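Nitrite oxidoreductase subunit B (Kuenenia stuttgartiensis, PDB 7B04) probably passes electrons through its chain of iron-sulfur clusters between the catalytic subunit and heme b in the oxidation of nitrite to nitrate. Local coordinates at residues 7-15 against 107-118. Sequence-based numbering, arbitrary orientation.
Sequences WHLGRRMEY and PYGTYEGDTIFE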
ATOM      1  N   TRP A   7       1.276  30.134  23.184  1.00 36.17           N
ATOM      2  CA  TRP A   7       2.498  29.641  23.793  1.00 37.13           C
ATOM      3  C   TRP A   7       3.459  29.030  22.778  1.00 34.89           C
ATOM      4  O   TRP A   7       4.656  28.946  23.066  1.00 41.32           O
ATOM      5  CB  TRP A   7       2.173  28.655  24.914  1.00 40.22           C
ATOM      6  CG  TRP A   7       1.441  27.429  24.503  1.00 39.37           C
ATOM      7  CD1 TRP A   7       0.088  27.253  24.459  1.00 36.77           C
ATOM      8  CD2 TRP A   7       2.022  26.182  24.118  1.00 40.80           C
ATOM      9  NE1 TRP A   7      -0.208  25.973  24.054  1.00 39.17           N
ATOM     10  CE2 TRP A   7       0.965  25.296  23.838  1.00 40.27           C
ATOM     11  CE3 TRP A   7       3.337  25.731  23.974  1.00 41.41           C
ATOM     12  CZ2 TRP A   7       1.182  23.985  23.425  1.00 38.84           C
ATOM     13  CZ3 TRP A   7       3.550  24.433  23.563  1.00 39.21           C
ATOM     14  CH2 TRP A   7       2.481  23.573  23.292  1.00 34.45           C
ATOM     15  N   HIS A   8       2.982  28.603  21.602  1.00 33.76           N
ATOM     16  CA  HIS A   8       3.915  28.132  20.578  1.00 36.36           C
ATOM     17  C   HIS A   8       4.856  29.254  20.169  1.00 37.47           C
ATOM     18  O   HIS A   8       6.078  29.074  20.112  1.00 40.97           O
ATOM     19  CB  HIS A   8       3.170  27.624  19.341  1.00 37.80           C
ATOM     20  CG  HIS A   8       2.321  26.419  19.581  1.00 37.90           C
ATOM     21  ND1 HIS A   8       1.489  25.898  18.613  1.00 35.05           N
ATOM     22  CD2 HIS A   8       2.175  25.626  20.668  1.00 35.91           C
ATOM     23  CE1 HIS A   8       0.870  24.835  19.094  1.00 38.51           C
ATOM     24  NE2 HIS A   8       1.266  24.651  20.340  1.00 37.75           N
ATOM     25  N   LEU A   9       4.297  30.431  19.889  1.00 34.09           N
ATOM     26  CA  LEU A   9       5.099  31.584  19.516  1.00 40.60           C
ATOM     27  C   LEU A   9       5.714  32.276  20.720  1.00 41.63           C
ATOM     28  O   LEU A   9       6.631  33.084  20.550  1.00 37.57           O
ATOM     29  CB  LEU A   9       4.249  32.596  18.748  1.00 38.97           C
ATOM     30  CG  LEU A   9       3.545  32.124  17.481  1.00 36.21           C
ATOM     31  CD1 LEU A   9       2.825  33.290  16.827  1.00 38.58           C
ATOM     32  CD2 LEU A   9       4.549  31.509  16.527  1.00 40.60           C
ATOM     33  N   GLY A  10       5.242  31.972  21.927  1.00 41.56           N
ATOM     34  CA  GLY A  10       5.768  32.649  23.097  1.00 41.28           C
ATOM     35  C   GLY A  10       5.471  34.129  23.074  1.00 44.22           C
ATOM     36  O   GLY A  10       6.219  34.925  23.655  1.00 51.35           O
ATOM     37  N   ARG A  11       4.391  34.517  22.403  1.00 41.29           N
ATOM     38  CA  ARG A  11       4.077  35.909  22.136  1.00 35.83           C
ATOM     39  C   ARG A  11       2.563  36.051  22.182  1.00 40.64           C
ATOM     40  O   ARG A  11       1.832  35.059  22.178  1.00 46.32           O
ATOM     41  CB  ARG A  11       4.687  36.326  20.781  1.00 36.62           C
ATOM     42  CG  ARG A  11       4.027  37.481  20.029  1.00 37.12           C
ATOM     43  CD  ARG A  11       4.915  38.012  18.908  1.00 41.31           C
ATOM     44  NE  ARG A  11       4.937  37.140  17.735  1.00 43.64           N
ATOM     45  CZ  ARG A  11       3.970  37.084  16.825  1.00 49.84           C
ATOM     46  NH1 ARG A  11       2.889  37.843  16.950  1.00 45.39           N
ATOM     47  NH2 ARG A  11       4.082  36.266  15.787  1.00 49.17           N
ATOM     48  N   ARG A  12       2.090  37.286  22.272  1.00 37.78           N
ATOM     49  CA  ARG A  12       0.671  37.577  22.151  1.00 32.12           C
ATOM     50  C   ARG A  12       0.357  37.881  20.691  1.00 35.78           C
ATOM     51  O   ARG A  12       1.100  38.612  20.029  1.00 34.53           O
ATOM     52  CB  ARG A  12       0.259  38.714  23.091  1.00 29.53           C
ATOM     53  CG  ARG A  12       0.021  38.169  24.495  1.00 36.17           C
ATOM     54  CD  ARG A  12      -0.233  39.241  25.533  1.00 43.43           C
ATOM     55  NE  ARG A  12      -1.519  39.901  25.340  1.00 45.77           N
ATOM     56  CZ  ARG A  12      -2.689  39.400  25.729  1.00 45.39           C
ATOM     57  NH1 ARG A  12      -2.749  38.220  26.335  1.00 33.64           N
ATOM     58  NH2 ARG A  12      -3.802  40.083  25.505  1.00 49.25           N
ATOM     59  N   MET A  13      -0.767  37.351  20.214  1.00 42.57           N
ATOM     60  CA  MET A  13      -1.094  37.262  18.799  1.00 36.61           C
ATOM     61  C   MET A  13      -2.391  37.998  18.498  1.00 39.62           C
ATOM     62  O   MET A  13      -3.221  38.223  19.381  1.00 43.43           O
ATOM     63  CB  MET A  13      -1.222  35.793  18.388  1.00 38.31           C
ATOM     64  CG  MET A  13      -1.390  35.556  16.909  1.00 40.18           C
ATOM     65  SD  MET A  13      -2.332  34.041  16.705  1.00 48.50           S
ATOM     66  CE  MET A  13      -1.226  32.949  17.516  1.00 32.10           C
ATOM     67  N   GLU A  14      -2.564  38.374  17.233  1.00 44.41           N
ATOM     68  CA  GLU A  14      -3.770  39.066  16.790  1.00 46.35           C
ATOM     69  C   GLU A  14      -4.784  38.051  16.274  1.00 45.23           C
ATOM     70  O   GLU A  14      -4.488  37.286  15.349  1.00 45.98           O
ATOM     71  CB  GLU A  14      -3.446  40.088  15.703  1.00 43.19           C
ATOM     72  CG  GLU A  14      -4.657  40.898  15.241  1.00 48.41           C
ATOM     73  CD  GLU A  14      -4.991  42.041  16.195  0.51 53.48           C
ATOM     74  OE1 GLU A  14      -6.178  42.423  16.285  1.00 55.69           O
ATOM     75  OE2 GLU A  14      -4.059  42.573  16.834  1.00 57.85           O
ATOM     76  N   TYR A  15      -5.980  38.069  16.856  1.00 40.77           N
ATOM     77  CA  TYR A  15      -7.080  37.188  16.491  1.00 33.08           C
ATOM     78  C   TYR A  15      -8.391  37.962  16.584  1.00 33.21           C
ATOM     79  O   TYR A  15      -8.508  38.898  17.391  1.00 43.40           O
ATOM     80  CB  TYR A  15      -7.135  35.942  17.395  1.00 33.95           C
ATOM     81  CG  TYR A  15      -7.827  34.784  16.738  1.00 35.93           C
ATOM     82  CD1 TYR A  15      -7.368  34.272  15.529  1.00 31.24           C
ATOM     83  CD2 TYR A  15      -8.966  34.228  17.294  1.00 27.41           C
ATOM     84  CE1 TYR A  15      -8.019  33.224  14.902  1.00 36.78           C
ATOM     85  CE2 TYR A  15      -9.622  33.174  16.674  1.00 32.25           C
ATOM     86  CZ  TYR A  15      -9.145  32.676  15.480  1.00 35.06           C
ATOM     87  OH  TYR A  15      -9.800  31.629  14.871  1.00 34.33           O
ATOM     88  N   PRO A 107       7.598  27.928  25.662  1.00 49.78           N
ATOM     89  CA  PRO A 107       8.580  26.833  25.773  1.00 48.73           C
ATOM     90  C   PRO A 107       9.662  26.869  24.709  1.00 50.07           C
ATOM     91  O   PRO A 107      10.822  26.558  25.009  1.00 59.94           O
ATOM     92  CB  PRO A 107       7.713  25.568  25.648  1.00 43.49           C
ATOM     93  CG  PRO A 107       6.297  26.028  25.779  1.00 48.23           C
ATOM     94  CD  PRO A 107       6.264  27.433  25.294  1.00 44.95           C
ATOM     95  N   TYR A 108       9.322  27.228  23.472  1.00 40.28           N
ATOM     96  CA  TYR A 108      10.297  27.225  22.389  1.00 44.49           C
ATOM     97  C   TYR A 108      11.047  28.541  22.245  1.00 50.21           C
ATOM     98  O   TYR A 108      12.119  28.563  21.632  1.00 46.61           O
ATOM     99  CB  TYR A 108       9.604  26.892  21.062  1.00 49.75           C
ATOM    100  CG  TYR A 108       8.607  25.764  21.178  1.00 48.00           C
ATOM    101  CD1 TYR A 108       9.020  24.481  21.507  1.00 52.20           C
ATOM    102  CD2 TYR A 108       7.252  25.984  20.970  1.00 39.77           C
ATOM    103  CE1 TYR A 108       8.116  23.447  21.621  1.00 45.84           C
ATOM    104  CE2 TYR A 108       6.336  24.954  21.082  1.00 44.73           C
ATOM    105  CZ  TYR A 108       6.774  23.686  21.407  1.00 47.00           C
ATOM    106  OH  TYR A 108       5.871  22.655  21.520  1.00 46.31           O
ATOM    107  N   GLY A 109      10.520  29.629  22.795  1.00 51.63           N
ATOM    108  CA  GLY A 109      11.146  30.925  22.635  1.00 51.96           C
ATOM    109  C   GLY A 109      10.122  31.968  22.247  1.00 52.90           C
ATOM    110  O   GLY A 109       8.965  31.890  22.672  1.00 55.47           O
ATOM    111  N   THR A 110      10.526  32.954  21.449  1.00 45.28           N
ATOM    112  CA  THR A 110       9.600  33.968  20.960  1.00 42.55           C
ATOM    113  C   THR A 110       9.835  34.189  19.474  1.00 51.07           C
ATOM    114  O   THR A 110      10.952  34.517  19.062  1.00 55.83           O
ATOM    115  CB  THR A 110       9.749  35.283  21.728  1.00 40.77           C
ATOM    116  OG1 THR A 110       9.667  35.024  23.134  1.00 50.39           O
ATOM    117  CG2 THR A 110       8.644  36.251  21.335  1.00 36.46           C
ATOM    118  N   TYR A 111       8.786  34.003  18.680  1.00 45.50           N
ATOM    119  CA  TYR A 111       8.828  34.211  17.239  1.00 43.44           C
ATOM    120  C   TYR A 111       8.328  35.624  16.962  1.00 45.64           C
ATOM    121  O   TYR A 111       7.181  35.951  17.284  1.00 54.53           O
ATOM    122  CB  TYR A 111       7.969  33.158  16.534  1.00 45.11           C
ATOM    123  CG  TYR A 111       7.794  33.301  15.033  1.00 48.11           C
ATOM    124  CD1 TYR A 111       8.851  33.079  14.157  1.00 45.55           C
ATOM    125  CD2 TYR A 111       6.553  33.614  14.492  1.00 41.92           C
ATOM    126  CE1 TYR A 111       8.679  33.192  12.785  1.00 44.11           C
ATOM    127  CE2 TYR A 111       6.373  33.729  13.126  1.00 49.10           C
ATOM    128  CZ  TYR A 111       7.437  33.518  12.278  1.00 48.32           C
ATOM    129  OH  TYR A 111       7.252  33.632  10.919  1.00 47.01           O
ATOM    130  N   GLU A 112       9.180  36.453  16.362  1.00 40.05           N
ATOM    131  CA  GLU A 112       8.853  37.851  16.120  1.00 48.46           C
ATOM    132  C   GLU A 112       8.366  38.088  14.698  1.00 51.07           C
ATOM    133  O   GLU A 112       8.249  39.244  14.276  1.00 45.45           O
ATOM    134  CB  GLU A 112      10.062  38.745  16.413  0.65 54.21           C
ATOM    135  CG  GLU A 112      10.816  38.409  17.695  0.62 53.67           C
ATOM    136  CD  GLU A 112      10.176  39.004  18.939  0.58 61.96           C
ATOM    137  OE1 GLU A 112       9.121  39.662  18.818  1.00 64.75           O
ATOM    138  OE2 GLU A 112      10.737  38.817  20.040  0.91 61.55           O
ATOM    139  N   GLY A 113       8.069  37.020  13.957  1.00 46.81           N
ATOM    140  CA  GLY A 113       7.482  37.152  12.643  1.00 49.38           C
ATOM    141  C   GLY A 113       5.971  37.254  12.704  1.00 50.67           C
ATOM    142  O   GLY A 113       5.341  36.981  13.725  1.00 54.89           O
ATOM    143  N   ASP A 114       5.388  37.652  11.579  1.00 46.02           N
ATOM    144  CA  ASP A 114       3.954  37.884  11.498  1.00 45.34           C
ATOM    145  C   ASP A 114       3.210  36.605  11.143  1.00 44.67           C
ATOM    146  O   ASP A 114       3.626  35.850  10.260  1.00 44.88           O
ATOM    147  CB  ASP A 114       3.642  38.964  10.460  1.00 43.27           C
ATOM    148  CG  ASP A 114       4.273  40.298  10.795  1.00 47.58           C
ATOM    149  OD1 ASP A 114       4.597  40.526  11.980  1.00 48.86           O
ATOM    150  OD2 ASP A 114       4.444  41.119   9.871  1.00 38.86           O
ATOM    151  N   THR A 115       2.111  36.363  11.853  1.00 46.77           N
ATOM    152  CA  THR A 115       1.225  35.252  11.555  1.00 37.39           C
ATOM    153  C   THR A 115       0.359  35.589  10.343  1.00 36.36           C
ATOM    154  O   THR A 115       0.336  36.724   9.858  1.00 36.21           O
ATOM    155  CB  THR A 115       0.345  34.924  12.760  1.00 34.07           C
ATOM    156  OG1 THR A 115      -0.658  35.937  12.912  1.00 34.87           O
ATOM    157  CG2 THR A 115       1.183  34.862  14.024  1.00 41.38           C
ATOM    158  N   ILE A 116      -0.353  34.576   9.842  1.00 36.39           N
ATOM    159  CA  ILE A 116      -1.247  34.790   8.707  1.00 33.52           C
ATOM    160  C   ILE A 116      -2.295  35.847   9.032  1.00 34.51           C
ATOM    161  O   ILE A 116      -2.764  36.564   8.141  1.00 33.48           O
ATOM    162  CB  ILE A 116      -1.897  33.461   8.275  1.00 31.17           C
ATOM    163  CG1 ILE A 116      -2.743  32.876   9.408  1.00 28.42           C
ATOM    164  CG2 ILE A 116      -0.834  32.468   7.834  1.00 29.17           C
ATOM    165  CD1 ILE A 116      -3.726  31.821   8.951  1.00 31.23           C
ATOM    166  N   PHE A 117      -2.677  35.962  10.306  1.00 27.98           N
ATOM    167  CA  PHE A 117      -3.606  37.011  10.710  1.00 33.29           C
ATOM    168  C   PHE A 117      -2.928  38.376  10.704  1.00 36.18           C
ATOM    169  O   PHE A 117      -3.503  39.361  10.225  1.00 36.86           O
ATOM    170  CB  PHE A 117      -4.181  36.696  12.090  1.00 31.91           C
ATOM    171  CG  PHE A 117      -4.679  35.286  12.231  1.00 28.04           C
ATOM    172  CD1 PHE A 117      -5.910  34.917  11.714  1.00 29.14           C
ATOM    173  CD2 PHE A 117      -3.915  34.329  12.877  1.00 28.85           C
ATOM    174  CE1 PHE A 117      -6.371  33.619  11.840  1.00 26.53           C
ATOM    175  CE2 PHE A 117      -4.369  33.030  13.007  1.00 28.14           C
ATOM    176  CZ  PHE A 117      -5.598  32.674  12.488  1.00 28.03           C
ATOM    177  N   GLU A 118      -1.705  38.452  11.236  1.00 31.82           N
ATOM    178  CA  GLU A 118      -1.013  39.732  11.340  1.00 29.79           C
ATOM    179  C   GLU A 118      -0.483  40.217   9.996  1.00 31.33           C
ATOM    180  O   GLU A 118      -0.388  41.430   9.779  1.00 34.91           O
ATOM    181  CB  GLU A 118       0.128  39.623  12.354  1.00 36.34           C
ATOM    182  CG  GLU A 118      -0.332  39.192  13.739  1.00 42.69           C
ATOM    183  CD  GLU A 118       0.818  38.790  14.642  1.00 38.40           C
ATOM    184  OE1 GLU A 118       1.965  38.711  14.152  1.00 32.34           O
ATOM    185  OE2 GLU A 118       0.573  38.551  15.843  1.00 44.17           O
TER
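Arg-11, on the second strand of the N-terminal beta hairpin, reaches across to Tyr-111 and Glu-118 in a largely buried contact that ties the hairpin to strand 110-111, the turn after it and the first turn of helix 116-123. The arginine chain runs out with CG anti to the backbone N (chi1 155°) and bends at chi3, which brings the guanidinium edge-on to both partners. Arg-11 NE donates almost straight to Tyr-111 O at 2.6 Å, and Arg-11 NH1 forms a salt bridge with Glu-118 OE2 at 2.7 Å, on the syn lone pair of that oxygen. The guanidinium and carboxylate planes are turned 49° against each other. Glu-118 also forms a capping box with Thr-115: Thr-115 N donates to Glu-118 OE1 from above the carboxylate plane, and Thr-115 OG1 accepts from Glu-118 N. The carboxylate is thus shared between the helix N-terminus and Arg-11, and Glu-14 N adds a weak bond to the same OE2. Nearer the hairpin turn, Tyr-111 N donates to Leu-9 O at 3.0 Å, and Leu-9 CD2 lies against Tyr-111 CD2 at 3.5 Å. Gly-10, at positive phi in a G1 bulge, brings its CA 3.3 Å from Gly-109 O in a CH...O contact. At the far end the edge of Tyr-15 meets the face of Phe-117 in a T-shaped pair, centroids 5.0 Å apart, with Met-13 SD set obliquely to the same phenyl ring. At the other end, before Gly-10, Trp-7 CE3 packs on Pro-107 CG at 3.5 Å. Around this core, strand 3-6 pairs with the hairpin strand and strand 89-91 with 110-111; Tyr-108 rests on strand 291-292, and Tyr-15 leans on Tyr-180 and Pro-181, near Cys-178 and Cys-183 of [4Fe-4S] cluster #3, and on Leu-41 of subunit A.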